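Local coordinates for protein HupZ (Streptococcus sp. 'group A', PDB 5ESC) that is a dimeric split-barrel enzyme that degrades heme in vitro and belongs to the pyridoxamine 5'-phosphate oxidase family of the FMN-binding clan, at residues 17-22 with 53-58; 35-40 with 87-92; 81-86 with 104-109. All blocks are in the same frame, centred on the assembly; numbering follows the deposited sequence. Where two conformers were deposited one is given.

Contact 1 of 3, residues 17-22 with 53-58; sequences VATVDA and RINIED
Strand 17-20 and helix 53-58 cross at 55°, their axes 7.5 Å apart at the closest point, and the backbones come nearest just past the strand's end, where Asp21 CA lies 5.0 Å from Asn55 CA. Asn55 carries the contact. Its chi1 of -70° swings CG back over its own N and lays the amide along the strand backbone. Asn55 ND2 gives a nearly straight hydrogen bond of 2.9 Å to Thr19 OG1, with the acceptor almost in the amide plane. A chi1 of 54° tucks Thr19 OG1 between N and C, where it faces this amide; the methyl CG2 of Thr19 reaches obliquely to Ile56 CG1. At the other end of the amide, Asn55 OD1 rests 3.2 Å from Asp21 CB and is satisfied by Gln51 NE2, one turn back in the helix, and by a water that also accepts from Ala22 N. Farther along, the carboxylate of Asp58 lies against Ala22 CB, its OD2 3.6 Å away. The opposite face of the strand packs on the second subunit, Ala18 against its Ile28 and Val20 against its Gly24. Both ends of the buried amide are thus engaged, which fixes its rotation: a polar contact between helix 51-59 and strand 15-20 next to the dimer interface, made without any charge pair across the two segments.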
ATOM      1  N   VAL A  17       1.451  -3.021   3.012  1.00 14.41           N
ATOM      2  CA  VAL A  17       0.541  -3.045   4.176  1.00 15.59           C
ATOM      3  C   VAL A  17       0.010  -1.717   4.521  1.00 15.44           C
ATOM      4  O   VAL A  17       0.766  -0.773   4.735  1.00 15.10           O
ATOM      5  CB  VAL A  17       1.231  -3.656   5.433  1.00 17.67           C
ATOM      6  CG1 VAL A  17       0.277  -3.581   6.645  1.00 20.04           C
ATOM      7  CG2 VAL A  17       1.791  -5.068   5.102  1.00 19.18           C
ATOM      8  N   ALA A  18      -1.320  -1.598   4.587  1.00 12.36           N
ATOM      9  CA  ALA A  18      -1.959  -0.418   5.009  1.00 11.74           C
ATOM     10  C   ALA A  18      -2.649  -0.551   6.382  1.00 13.60           C
ATOM     11  O   ALA A  18      -3.410  -1.542   6.606  1.00 11.01           O
ATOM     12  CB  ALA A  18      -3.031   0.013   3.961  1.00 13.82           C
ATOM     13  N   THR A  19      -2.503   0.442   7.246  1.00 12.05           N
ATOM     14  CA  THR A  19      -3.142   0.427   8.582  1.00 11.73           C
ATOM     15  C   THR A  19      -3.662   1.841   8.796  1.00 13.08           C
ATOM     16  O   THR A  19      -3.478   2.711   7.915  1.00 14.05           O
ATOM     17  CB  THR A  19      -2.106   0.025   9.662  1.00 11.71           C
ATOM     18  OG1 THR A  19      -0.966   0.903   9.568  1.00 13.91           O
ATOM     19  CG2 THR A  19      -1.688  -1.477   9.555  1.00 10.57           C
ATOM     20  N   VAL A  20      -4.172   2.151   9.960  1.00 12.97           N
ATOM     21  CA  VAL A  20      -4.739   3.458  10.274  1.00 13.97           C
ATOM     22  C   VAL A  20      -4.447   3.765  11.732  1.00 15.76           C
ATOM     23  O   VAL A  20      -4.370   2.848  12.574  1.00 12.81           O
ATOM     24  CB  VAL A  20      -6.243   3.464   9.954  1.00 15.24           C
ATOM     25  CG1 VAL A  20      -6.979   2.450  10.808  1.00 14.63           C
ATOM     26  CG2 VAL A  20      -6.814   4.846  10.211  1.00 18.99           C
ATOM     27  N   ASP A  21      -4.107   5.012  12.046  1.00 18.16           N
ATOM     28  CA  ASP A  21      -3.860   5.390  13.446  1.00 20.07           C
ATOM     29  C   ASP A  21      -5.163   5.772  14.155  1.00 23.88           C
ATOM     30  O   ASP A  21      -6.255   5.762  13.531  1.00 21.19           O
ATOM     31  CB  ASP A  21      -2.779   6.457  13.585  1.00 23.04           C
ATOM     32  CG  ASP A  21      -3.242   7.848  13.218  1.00 25.24           C
ATOM     33  OD1 ASP A  21      -4.431   8.047  12.932  1.00 26.07           O
ATOM     34  OD2 ASP A  21      -2.381   8.741  13.197  1.00 30.09           O
ATOM     35  N   ALA A  22      -5.066   6.055  15.452  1.00 24.83           N
ATOM     36  CA  ALA A  22      -6.242   6.421  16.255  1.00 28.61           C
ATOM     37  C   ALA A  22      -6.959   7.698  15.773  1.00 28.81           C
ATOM     38  O   ALA A  22      -8.161   7.791  15.873  1.00 32.61           O
ATOM     39  CB  ALA A  22      -5.846   6.560  17.711  1.00 29.58           C
ATOM     40  N   ARG A  53       3.206  -1.149  13.365  1.00 11.36           N
ATOM     41  CA  ARG A  53       3.063  -1.821  14.621  1.00 12.47           C
ATOM     42  C   ARG A  53       2.159  -1.067  15.611  1.00 14.48           C
ATOM     43  O   ARG A  53       1.269  -1.699  16.250  1.00 12.71           O
ATOM     44  CB  ARG A  53       4.446  -2.099  15.277  1.00 12.00           C
ATOM     45  CG  ARG A  53       4.319  -2.791  16.584  1.00 13.26           C
ATOM     46  CD  ARG A  53       5.684  -3.009  17.270  1.00 13.54           C
ATOM     47  NE  ARG A  53       5.536  -3.733  18.505  1.00 13.53           N
ATOM     48  CZ  ARG A  53       6.589  -4.177  19.203  1.00 17.59           C
ATOM     49  NH1 ARG A  53       7.810  -3.889  18.779  1.00 17.84           N
ATOM     50  NH2 ARG A  53       6.427  -4.818  20.340  1.00 19.44           N
ATOM     51  N   ILE A  54       2.387   0.268  15.733  1.00 13.26           N
ATOM     52  CA  ILE A  54       1.638   1.118  16.613  0.50 14.80           C
ATOM     53  C   ILE A  54       0.127   1.084  16.249  1.00 12.81           C
ATOM     54  O   ILE A  54      -0.742   1.014  17.114  1.00 12.22           O
ATOM     55  CB  ILE A  54       2.170   2.552  16.498  0.50 16.83           C
ATOM     56  CG1 ILE A  54       3.614   2.602  16.937  0.50 19.88           C
ATOM     57  CG2 ILE A  54       1.375   3.537  17.339  0.50 19.98           C
ATOM     58  CD1 ILE A  54       3.818   2.001  18.279  0.50 20.14           C
ATOM     59  N   ASN A  55      -0.149   1.136  14.970  1.00 11.83           N
ATOM     60  CA  ASN A  55      -1.514   1.114  14.472  1.00 13.40           C
ATOM     61  C   ASN A  55      -2.154  -0.254  14.738  1.00 12.54           C
ATOM     62  O   ASN A  55      -3.329  -0.325  15.167  1.00 14.65           O
ATOM     63  CB  ASN A  55      -1.531   1.440  12.971  1.00 13.32           C
ATOM     64  CG  ASN A  55      -1.179   2.908  12.662  1.00 14.61           C
ATOM     65  OD1 ASN A  55      -1.055   3.740  13.530  1.00 16.84           O
ATOM     66  ND2 ASN A  55      -1.000   3.191  11.379  1.00 12.80           N
ATOM     67  N   ILE A  56      -1.439  -1.354  14.423  1.00 12.84           N
ATOM     68  CA  ILE A  56      -1.960  -2.729  14.765  1.00 13.43           C
ATOM     69  C   ILE A  56      -2.320  -2.883  16.271  1.00 14.44           C
ATOM     70  O   ILE A  56      -3.415  -3.308  16.631  1.00 12.45           O
ATOM     71  CB  ILE A  56      -1.032  -3.882  14.303  1.00 12.84           C
ATOM     72  CG1 ILE A  56      -1.034  -3.977  12.759  1.00 13.75           C
ATOM     73  CG2 ILE A  56      -1.398  -5.201  14.941  1.00 13.25           C
ATOM     74  CD1 ILE A  56       0.176  -4.668  12.208  1.00 15.00           C
ATOM     75  N   GLU A  57      -1.417  -2.451  17.124  1.00 14.44           N
ATOM     76  CA  GLU A  57      -1.687  -2.482  18.569  1.00 18.23           C
ATOM     77  C   GLU A  57      -2.823  -1.548  18.956  1.00 17.04           C
ATOM     78  O   GLU A  57      -3.586  -1.923  19.820  1.00 17.15           O
ATOM     79  CB  GLU A  57      -0.393  -2.173  19.390  1.00 20.29           C
ATOM     80  CG  GLU A  57       0.678  -3.189  19.089  1.00 24.25           C
ATOM     81  CD  GLU A  57       1.983  -2.981  19.887  1.00 30.57           C
ATOM     82  OE1 GLU A  57       1.930  -2.214  20.835  1.00 44.35           O
ATOM     83  OE2 GLU A  57       3.039  -3.568  19.606  1.00 28.65           O
ATOM     84  N   ASP A  58      -2.951  -0.375  18.326  1.00 15.95           N
ATOM     85  CA  ASP A  58      -4.068   0.521  18.602  1.00 16.80           C
ATOM     86  C   ASP A  58      -5.452  -0.047  18.224  1.00 18.18           C
ATOM     87  O   ASP A  58      -6.409   0.052  19.004  1.00 15.79           O
ATOM     88  CB  ASP A  58      -3.952   1.886  17.930  1.00 18.93           C
ATOM     89  CG  ASP A  58      -5.127   2.824  18.290  1.00 25.45           C
ATOM     90  OD1 ASP A  58      -5.138   3.332  19.438  1.00 28.91           O
ATOM     91  OD2 ASP A  58      -6.071   3.001  17.453  1.00 25.02           O
TER
HETATM   92  O   HOH W   1      -2.171   4.734  16.315  1.00 34.54           O

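Contact 2 of 3, residues 35-40 with 87-92; sequences RLWDDK and GAYYEA
This is a surface aromatic contact on the split barrel, where the corner at Trp37 in strand 35-38, outermost in this chain's sheet, meets the N-terminal part of helix 88-97. At its centre is a T-shaped (edge-to-face) pair: Tyr89 turns its ring edge onto one face of the Trp37 indole, the ring of Tyr89 and the six-membered ring of Trp37 having centroids 4.7 Å apart and planes inclined at 64°. The chain turns at Trp37, which joins Asp38 opposite Thr41 in a classic beta bulge, and the indole leaves this corner with CG anti to the backbone N (chi1 -178°), which lays it beside Tyr89 and Ala92. Tyr89 comes to meet it with CG beside its own backbone N. Tyr89 CE1 stands over the middle of the indole, 3.4 Å from Trp37 CE2, while Tyr89 CD1 lies over the benzo side. Just past the corner, Asp38 OD1 accepts from Lys40 N in an Asx turn, at 2.8 Å, and also bonds Thr41 OG1, so the Asp38 side chain holds the turn that follows. Arg35 lies alongside with its guanidinium in a cation-pi contact with Trp96, farther along the same helix, and its NH2 bonded to Ser33 O and Asn45 OD1. Tyr89 also packs on Ile43, Val107 and Ile109, so the pair ties the start of helix 88-97 to strands 35-38, 41-46 and 106-117 of the sheet. One turn after Tyr89, the Ala92 methyl meets the rim of the indole rather than a face, CB lying 3.7 Å from Trp37 CZ3.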
ATOM      1  N   ARG A  35       4.341 -13.586   5.128  1.00 13.96           N
ATOM      2  CA  ARG A  35       4.212 -14.932   4.568  1.00 12.08           C
ATOM      3  C   ARG A  35       3.050 -15.682   5.157  1.00 12.70           C
ATOM      4  O   ARG A  35       2.627 -15.363   6.252  1.00 10.61           O
ATOM      5  CB  ARG A  35       5.469 -15.699   4.896  1.00 12.73           C
ATOM      6  CG  ARG A  35       5.875 -15.774   6.357  1.00 12.42           C
ATOM      7  CD  ARG A  35       7.397 -16.034   6.486  1.00 13.85           C
ATOM      8  NE  ARG A  35       7.830 -16.258   7.857  1.00 15.19           N
ATOM      9  CZ  ARG A  35       8.160 -15.341   8.744  1.00 12.89           C
ATOM     10  NH1 ARG A  35       8.494 -15.696   9.961  1.00  9.63           N
ATOM     11  NH2 ARG A  35       8.178 -14.049   8.436  1.00 14.05           N
ATOM     12  N   LEU A  36       2.613 -16.737   4.536  1.00 12.35           N
ATOM     13  CA  LEU A  36       1.451 -17.462   5.013  1.00 14.93           C
ATOM     14  C   LEU A  36       1.837 -18.409   6.126  1.00 14.75           C
ATOM     15  O   LEU A  36       2.855 -19.100   6.060  1.00 15.27           O
ATOM     16  CB  LEU A  36       0.785 -18.266   3.869  1.00 15.74           C
ATOM     17  CG  LEU A  36      -0.100 -17.600   2.872  1.00 17.34           C
ATOM     18  CD1 LEU A  36      -0.417 -18.511   1.660  1.00 19.56           C
ATOM     19  CD2 LEU A  36      -1.375 -16.925   3.397  1.00 19.30           C
ATOM     20  N   TRP A  37       0.986 -18.452   7.160  1.00 12.54           N
ATOM     21  CA  TRP A  37       1.046 -19.396   8.245  1.00 12.87           C
ATOM     22  C   TRP A  37       0.097 -20.555   7.947  1.00 14.34           C
ATOM     23  O   TRP A  37       0.398 -21.714   8.271  1.00 13.69           O
ATOM     24  CB  TRP A  37       0.570 -18.725   9.541  1.00 11.72           C
ATOM     25  CG  TRP A  37       0.662 -19.638  10.713  1.00 12.72           C
ATOM     26  CD1 TRP A  37      -0.361 -20.396  11.267  1.00 11.39           C
ATOM     27  CD2 TRP A  37       1.845 -19.963  11.482  1.00 12.61           C
ATOM     28  NE1 TRP A  37       0.111 -21.114  12.275  1.00 13.65           N
ATOM     29  CE2 TRP A  37       1.442 -20.901  12.461  1.00 12.27           C
ATOM     30  CE3 TRP A  37       3.173 -19.567  11.432  1.00 12.66           C
ATOM     31  CZ2 TRP A  37       2.307 -21.423  13.410  1.00 16.87           C
ATOM     32  CZ3 TRP A  37       4.073 -20.112  12.375  1.00 15.15           C
ATOM     33  CH2 TRP A  37       3.633 -20.998  13.351  1.00 15.21           C
ATOM     34  N   ASP A  38      -1.124 -20.218   7.514  1.00 14.47           N
ATOM     35  CA  ASP A  38      -2.122 -21.221   7.133  1.00 14.75           C
ATOM     36  C   ASP A  38      -3.012 -20.570   6.065  1.00 17.36           C
ATOM     37  O   ASP A  38      -2.783 -19.407   5.690  1.00 16.34           O
ATOM     38  CB  ASP A  38      -2.875 -21.825   8.315  1.00 16.59           C
ATOM     39  CG  ASP A  38      -3.736 -20.862   9.107  1.00 17.40           C
ATOM     40  OD1 ASP A  38      -4.219 -19.844   8.606  1.00 19.59           O
ATOM     41  OD2 ASP A  38      -3.963 -21.141  10.279  1.00 19.54           O
ATOM     42  N   ASP A  39      -4.074 -21.223   5.668  1.00 16.92           N
ATOM     43  CA  ASP A  39      -4.958 -20.691   4.631  1.00 19.32           C
ATOM     44  C   ASP A  39      -5.713 -19.439   5.093  1.00 17.82           C
ATOM     45  O   ASP A  39      -6.487 -18.906   4.346  1.00 18.40           O
ATOM     46  CB  ASP A  39      -5.999 -21.803   4.150  1.00 22.58           C
ATOM     47  CG  ASP A  39      -5.389 -22.844   3.145  1.00 32.90           C
ATOM     48  OD1 ASP A  39      -4.338 -22.613   2.461  1.00 41.18           O
ATOM     49  OD2 ASP A  39      -5.970 -23.966   3.038  1.00 47.53           O
ATOM     50  N   LYS A  40      -5.646 -19.038   6.358  1.00 14.81           N
ATOM     51  CA  LYS A  40      -6.270 -17.745   6.719  1.00 15.58           C
ATOM     52  C   LYS A  40      -5.422 -16.819   7.590  1.00 13.11           C
ATOM     53  O   LYS A  40      -5.963 -15.873   8.157  1.00 14.11           O
ATOM     54  CB  LYS A  40      -7.646 -17.892   7.384  1.00 20.29           C
ATOM     55  CG  LYS A  40      -7.700 -18.905   8.427  1.00 24.94           C
ATOM     56  CD  LYS A  40      -9.101 -19.431   8.729  1.00 29.74           C
ATOM     57  CE  LYS A  40     -10.043 -19.418   7.575  1.00 36.44           C
ATOM     58  NZ  LYS A  40     -11.276 -20.213   7.969  1.00 41.30           N
ATOM     59  N   GLY A  87       5.664 -17.035  22.473  1.00 17.39           N
ATOM     60  CA  GLY A  87       4.732 -18.109  22.046  1.00 17.15           C
ATOM     61  C   GLY A  87       5.155 -18.639  20.695  1.00 16.96           C
ATOM     62  O   GLY A  87       6.180 -18.240  20.120  1.00 17.05           O
ATOM     63  N   ALA A  88       4.410 -19.579  20.172  1.00 16.30           N
ATOM     64  CA  ALA A  88       4.813 -20.319  18.964  1.00 16.16           C
ATOM     65  C   ALA A  88       4.975 -19.516  17.720  1.00 15.01           C
ATOM     66  O   ALA A  88       5.784 -19.873  16.878  1.00 13.04           O
ATOM     67  CB  ALA A  88       3.787 -21.444  18.732  1.00 19.44           C
ATOM     68  N   TYR A  89       4.141 -18.436  17.508  1.00 12.20           N
ATOM     69  CA  TYR A  89       4.295 -17.678  16.338  1.00 11.47           C
ATOM     70  C   TYR A  89       5.652 -16.922  16.433  1.00 11.67           C
ATOM     71  O   TYR A  89       6.413 -16.835  15.469  1.00 11.26           O
ATOM     72  CB  TYR A  89       3.220 -16.679  16.164  1.00 13.59           C
ATOM     73  CG  TYR A  89       1.877 -17.205  15.791  1.00 13.32           C
ATOM     74  CD1 TYR A  89       1.684 -17.832  14.592  1.00 15.33           C
ATOM     75  CD2 TYR A  89       0.773 -16.983  16.654  1.00 17.67           C
ATOM     76  CE1 TYR A  89       0.341 -18.211  14.198  1.00 16.77           C
ATOM     77  CE2 TYR A  89      -0.529 -17.354  16.281  1.00 21.48           C
ATOM     78  CZ  TYR A  89      -0.719 -18.007  15.060  1.00 20.60           C
ATOM     79  OH  TYR A  89      -2.024 -18.386  14.803  1.00 24.87           O
ATOM     80  N   TYR A  90       5.908 -16.341  17.552  1.00 11.24           N
ATOM     81  CA  TYR A  90       7.121 -15.581  17.774  1.00 12.25           C
ATOM     82  C   TYR A  90       8.373 -16.449  17.641  1.00 13.57           C
ATOM     83  O   TYR A  90       9.321 -16.053  17.038  1.00 13.93           O
ATOM     84  CB  TYR A  90       7.063 -14.859  19.139  1.00 12.29           C
ATOM     85  CG  TYR A  90       8.343 -14.112  19.390  1.00 13.98           C
ATOM     86  CD1 TYR A  90       8.614 -12.970  18.673  1.00 13.32           C
ATOM     87  CD2 TYR A  90       9.331 -14.630  20.223  1.00 15.47           C
ATOM     88  CE1 TYR A  90       9.796 -12.258  18.843  1.00 14.01           C
ATOM     89  CE2 TYR A  90      10.526 -13.912  20.420  1.00 19.15           C
ATOM     90  CZ  TYR A  90      10.761 -12.762  19.653  1.00 17.72           C
ATOM     91  OH  TYR A  90      11.900 -12.022  19.756  1.00 18.82           O
ATOM     92  N   GLU A  91       8.379 -17.629  18.263  1.00 15.80           N
ATOM     93  CA  GLU A  91       9.517 -18.560  18.142  1.00 16.74           C
ATOM     94  C   GLU A  91       9.770 -19.009  16.707  1.00 16.11           C
ATOM     95  O   GLU A  91      10.921 -19.039  16.255  1.00 14.60           O
ATOM     96  CB  GLU A  91       9.369 -19.774  19.114  1.00 19.49           C
ATOM     97  CG  GLU A  91       9.344 -19.381  20.588  1.00 23.59           C
ATOM     98  CD  GLU A  91      10.626 -18.687  21.071  1.00 30.81           C
ATOM     99  OE1 GLU A  91      11.726 -19.213  20.717  1.00 40.28           O
ATOM    100  OE2 GLU A  91      10.561 -17.608  21.774  1.00 28.14           O
ATOM    101  N   ALA A  92       8.683 -19.220  15.916  1.00 15.53           N
ATOM    102  CA  ALA A  92       8.841 -19.448  14.492  1.00 15.66           C
ATOM    103  C   ALA A  92       9.505 -18.237  13.779  1.00 14.72           C
ATOM    104  O   ALA A  92      10.359 -18.427  12.893  1.00 14.21           O
ATOM    105  CB  ALA A  92       7.523 -19.757  13.787  1.00 15.83           C
TER

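Contact 3 of 3, residues 81-86 with 104-109; sequences AEIQTE and PKAVGI
Two neighbouring strands of the antiparallel split-barrel sheet, 73-84 and 106-117, pair here at the ends that helix 88-97 connects. The short segments run at 162° with axes 4.7 Å apart. Two hydrogen-bonded pairs flank one non-hydrogen-bonded pair. In the first, Glu82 N gives to Ile109 O at 3.0 Å and Ile109 N returns to Glu82 O; in the second, Gln84 N reaches Val107 O and Val107 N gives to Gln84 O at 2.8 Å, the straightest of the four at 169°. Between them Ile83 faces Gly108, their CA atoms only 4.6 Å apart, and Ile83 CD1 lies over the glycine, 3.9 Å from Gly108 CA. The other branch, Ile83 CG2, meets Ala106 CB at 3.5 Å.

Glu82, Gln84, Val107 and Ile109 share the other face. Gln84 keeps CG beside its backbone N (chi1 -65°) and extends beyond it, so its chain crosses Ile109 obliquely, with Ile109 CD1 lying 3.6 Å from the amide carbon Gln84 CD. Gln84 NE2 then gives a 3.1 Å hydrogen bond to Glu82 OE2, arriving well above the carboxylate plane, while Glu82 OE1 bonds His111 NE2, so both carboxylate oxygens of Glu82 are engaged. Lys105 and Ala106 form a classic beta bulge opposite Glu46 on strand 41-46, which lines the far side of 106-117. Tyr89 of helix 88-97 covers Gln84, whereas on the reverse face Ile56, Arg53 and Glu57 of helix 51-59 pack against Ile83.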
ATOM      1  N   ALA A  81      -5.315  -7.764  12.861  1.00 11.02           N
ATOM      2  CA  ALA A  81      -3.966  -8.141  13.228  1.00 10.71           C
ATOM      3  C   ALA A  81      -3.642  -7.959  14.681  1.00 11.94           C
ATOM      4  O   ALA A  81      -4.325  -7.168  15.389  1.00 10.81           O
ATOM      5  CB  ALA A  81      -2.955  -7.393  12.360  1.00 10.66           C
ATOM      6  N   GLU A  82      -2.618  -8.669  15.160  1.00 11.71           N
ATOM      7  CA  GLU A  82      -2.168  -8.548  16.528  1.00 13.44           C
ATOM      8  C   GLU A  82      -0.679  -8.692  16.493  1.00 12.99           C
ATOM      9  O   GLU A  82      -0.131  -9.250  15.543  1.00 12.65           O
ATOM     10  CB  GLU A  82      -2.732  -9.667  17.448  1.00 15.64           C
ATOM     11  CG  GLU A  82      -2.845 -11.052  16.867  1.00 19.74           C
ATOM     12  CD  GLU A  82      -3.284 -12.128  17.892  1.00 23.81           C
ATOM     13  OE1 GLU A  82      -3.873 -13.160  17.439  1.00 21.87           O
ATOM     14  OE2 GLU A  82      -3.043 -11.933  19.151  1.00 22.04           O
ATOM     15  N   ILE A  83      -0.043  -8.244  17.552  1.00 12.83           N
ATOM     16  CA  ILE A  83       1.398  -8.323  17.696  1.00 13.28           C
ATOM     17  C   ILE A  83       1.640  -9.234  18.917  1.00 13.55           C
ATOM     18  O   ILE A  83       0.952  -9.072  19.924  1.00 14.32           O
ATOM     19  CB  ILE A  83       2.004  -6.936  17.965  1.00 13.16           C
ATOM     20  CG1 ILE A  83       1.728  -6.010  16.827  1.00 13.26           C
ATOM     21  CG2 ILE A  83       3.510  -7.028  18.239  1.00 14.02           C
ATOM     22  CD1 ILE A  83       2.517  -6.296  15.531  1.00 15.15           C
ATOM     23  N   GLN A  84       2.556 -10.213  18.822  1.00 12.51           N
ATOM     24  CA  GLN A  84       2.900 -11.075  19.898  1.00 12.49           C
ATOM     25  C   GLN A  84       4.437 -11.024  20.093  1.00 14.88           C
ATOM     26  O   GLN A  84       5.213 -10.884  19.124  1.00 12.36           O
ATOM     27  CB  GLN A  84       2.388 -12.492  19.776  1.00 12.66           C
ATOM     28  CG  GLN A  84       0.837 -12.588  19.816  1.00 14.22           C
ATOM     29  CD  GLN A  84       0.327 -13.992  19.714  1.00 16.80           C
ATOM     30  OE1 GLN A  84       1.102 -14.910  19.705  1.00 18.59           O
ATOM     31  NE2 GLN A  84      -0.964 -14.160  19.591  1.00 19.12           N
ATOM     32  N   THR A  85       4.848 -11.176  21.328  1.00 15.85           N
ATOM     33  CA  THR A  85       6.292 -11.157  21.631  1.00 16.78           C
ATOM     34  C   THR A  85       6.789 -12.461  22.294  1.00 18.31           C
ATOM     35  O   THR A  85       7.942 -12.568  22.691  1.00 19.99           O
ATOM     36  CB  THR A  85       6.587  -9.951  22.496  1.00 17.61           C
ATOM     37  OG1 THR A  85       5.809 -10.032  23.693  1.00 18.57           O
ATOM     38  CG2 THR A  85       6.314  -8.593  21.763  1.00 17.35           C
ATOM     39  N   GLU A  86       5.947 -13.475  22.374  1.00 17.85           N
ATOM     40  CA  GLU A  86       6.311 -14.740  22.954  0.50 17.65           C
ATOM     41  C   GLU A  86       5.327 -15.746  22.402  1.00 18.36           C
ATOM     42  O   GLU A  86       4.241 -15.345  21.950  1.00 17.94           O
ATOM     43  CB  GLU A  86       6.262 -14.649  24.517  0.50 20.09           C
ATOM     44  CG  GLU A  86       5.174 -13.690  25.073  0.50 20.55           C
ATOM     45  CD  GLU A  86       4.980 -13.746  26.584  0.50 24.40           C
ATOM     46  OE1 GLU A  86       5.873 -13.288  27.323  0.50 27.84           O
ATOM     47  OE2 GLU A  86       3.909 -14.186  27.049  0.50 26.00           O
ATOM     48  N   PRO A 104      13.751 -10.838  15.633  1.00 16.48           N
ATOM     49  CA  PRO A 104      12.589  -9.910  15.652  1.00 14.70           C
ATOM     50  C   PRO A 104      12.327  -9.336  17.018  1.00 13.72           C
ATOM     51  O   PRO A 104      12.480 -10.027  17.967  1.00 16.57           O
ATOM     52  CB  PRO A 104      11.408 -10.801  15.186  1.00 12.91           C
ATOM     53  CG  PRO A 104      11.845 -12.153  15.532  1.00 13.43           C
ATOM     54  CD  PRO A 104      13.353 -12.221  15.378  1.00 16.27           C
ATOM     55  N   LYS A 105      11.823  -8.132  17.107  1.00 13.14           N
ATOM     56  CA  LYS A 105      11.303  -7.636  18.351  1.00 13.47           C
ATOM     57  C   LYS A 105       9.921  -8.316  18.606  1.00 15.09           C
ATOM     58  O   LYS A 105       9.517  -8.533  19.733  1.00 14.15           O
ATOM     59  CB  LYS A 105      11.072  -6.145  18.236  1.00 15.27           C
ATOM     60  CG  LYS A 105      12.324  -5.296  18.293  1.00 18.22           C
ATOM     61  CD  LYS A 105      11.967  -3.784  18.278  1.00 24.89           C
ATOM     62  CE  LYS A 105      13.213  -2.993  18.813  1.00 30.08           C
ATOM     63  NZ  LYS A 105      13.624  -1.890  17.972  1.00 38.49           N
ATOM     64  N   ALA A 106       9.198  -8.646  17.551  1.00 14.30           N
ATOM     65  CA  ALA A 106       7.848  -9.239  17.750  1.00 13.77           C
ATOM     66  C   ALA A 106       7.437  -9.938  16.490  1.00 13.69           C
ATOM     67  O   ALA A 106       8.152  -9.860  15.491  1.00 11.71           O
ATOM     68  CB  ALA A 106       6.847  -8.142  18.133  1.00 14.19           C
ATOM     69  N   VAL A 107       6.277 -10.603  16.500  1.00 12.33           N
ATOM     70  CA  VAL A 107       5.712 -11.113  15.289  1.00 11.19           C
ATOM     71  C   VAL A 107       4.306 -10.463  15.067  1.00 10.11           C
ATOM     72  O   VAL A 107       3.559 -10.295  16.027  1.00 10.66           O
ATOM     73  CB  VAL A 107       5.610 -12.690  15.344  1.00 11.21           C
ATOM     74  CG1 VAL A 107       4.754 -13.234  16.512  1.00 10.88           C
ATOM     75  CG2 VAL A 107       5.215 -13.262  13.976  1.00 10.61           C
ATOM     76  N   GLY A 108       3.997 -10.086  13.851  1.00 10.08           N
ATOM     77  CA  GLY A 108       2.692  -9.565  13.476  1.00 10.03           C
ATOM     78  C   GLY A 108       1.905 -10.768  12.957  1.00  9.93           C
ATOM     79  O   GLY A 108       2.445 -11.556  12.191  1.00  8.89           O
ATOM     80  N   ILE A 109       0.621 -10.912  13.305  1.00 10.29           N
ATOM     81  CA  ILE A 109      -0.119 -12.071  12.895  1.00  8.54           C
ATOM     82  C   ILE A 109      -1.408 -11.511  12.295  1.00  9.09           C
ATOM     83  O   ILE A 109      -2.065 -10.722  13.012  1.00 11.74           O
ATOM     84  CB  ILE A 109      -0.480 -12.872  14.070  1.00  8.50           C
ATOM     85  CG1 ILE A 109       0.740 -13.540  14.693  1.00  7.74           C
ATOM     86  CG2 ILE A 109      -1.357 -14.105  13.659  1.00  9.07           C
ATOM     87  CD1 ILE A 109       0.580 -13.416  16.169  1.00  8.42           C
TER

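Overall arrangement
All three contacts reach the same antiparallel sheet. Contact 3 is one strand pairing within it, and the other two set a helix against it: in contact 1 helix 51-59, in contact 2 helix 88-97. These helices lie on opposite faces of the strand pair 81-86 with 104-109: Ile56 CG2 of contact 1 packs on Ala81 O, and Tyr90 N of contact 2 on Val107 CG1. Tyr90 OH also probably hydrogen-bonds Pro104 O, so contacts 2 and 3 are joined directly, whereas contacts 1 and 2 stay about 8 Å apart at their nearest atoms. Contacts 1 and 3 are partly buried, resting on an amide and main-chain bonds respectively; surface contact 2 relies on aromatic packing.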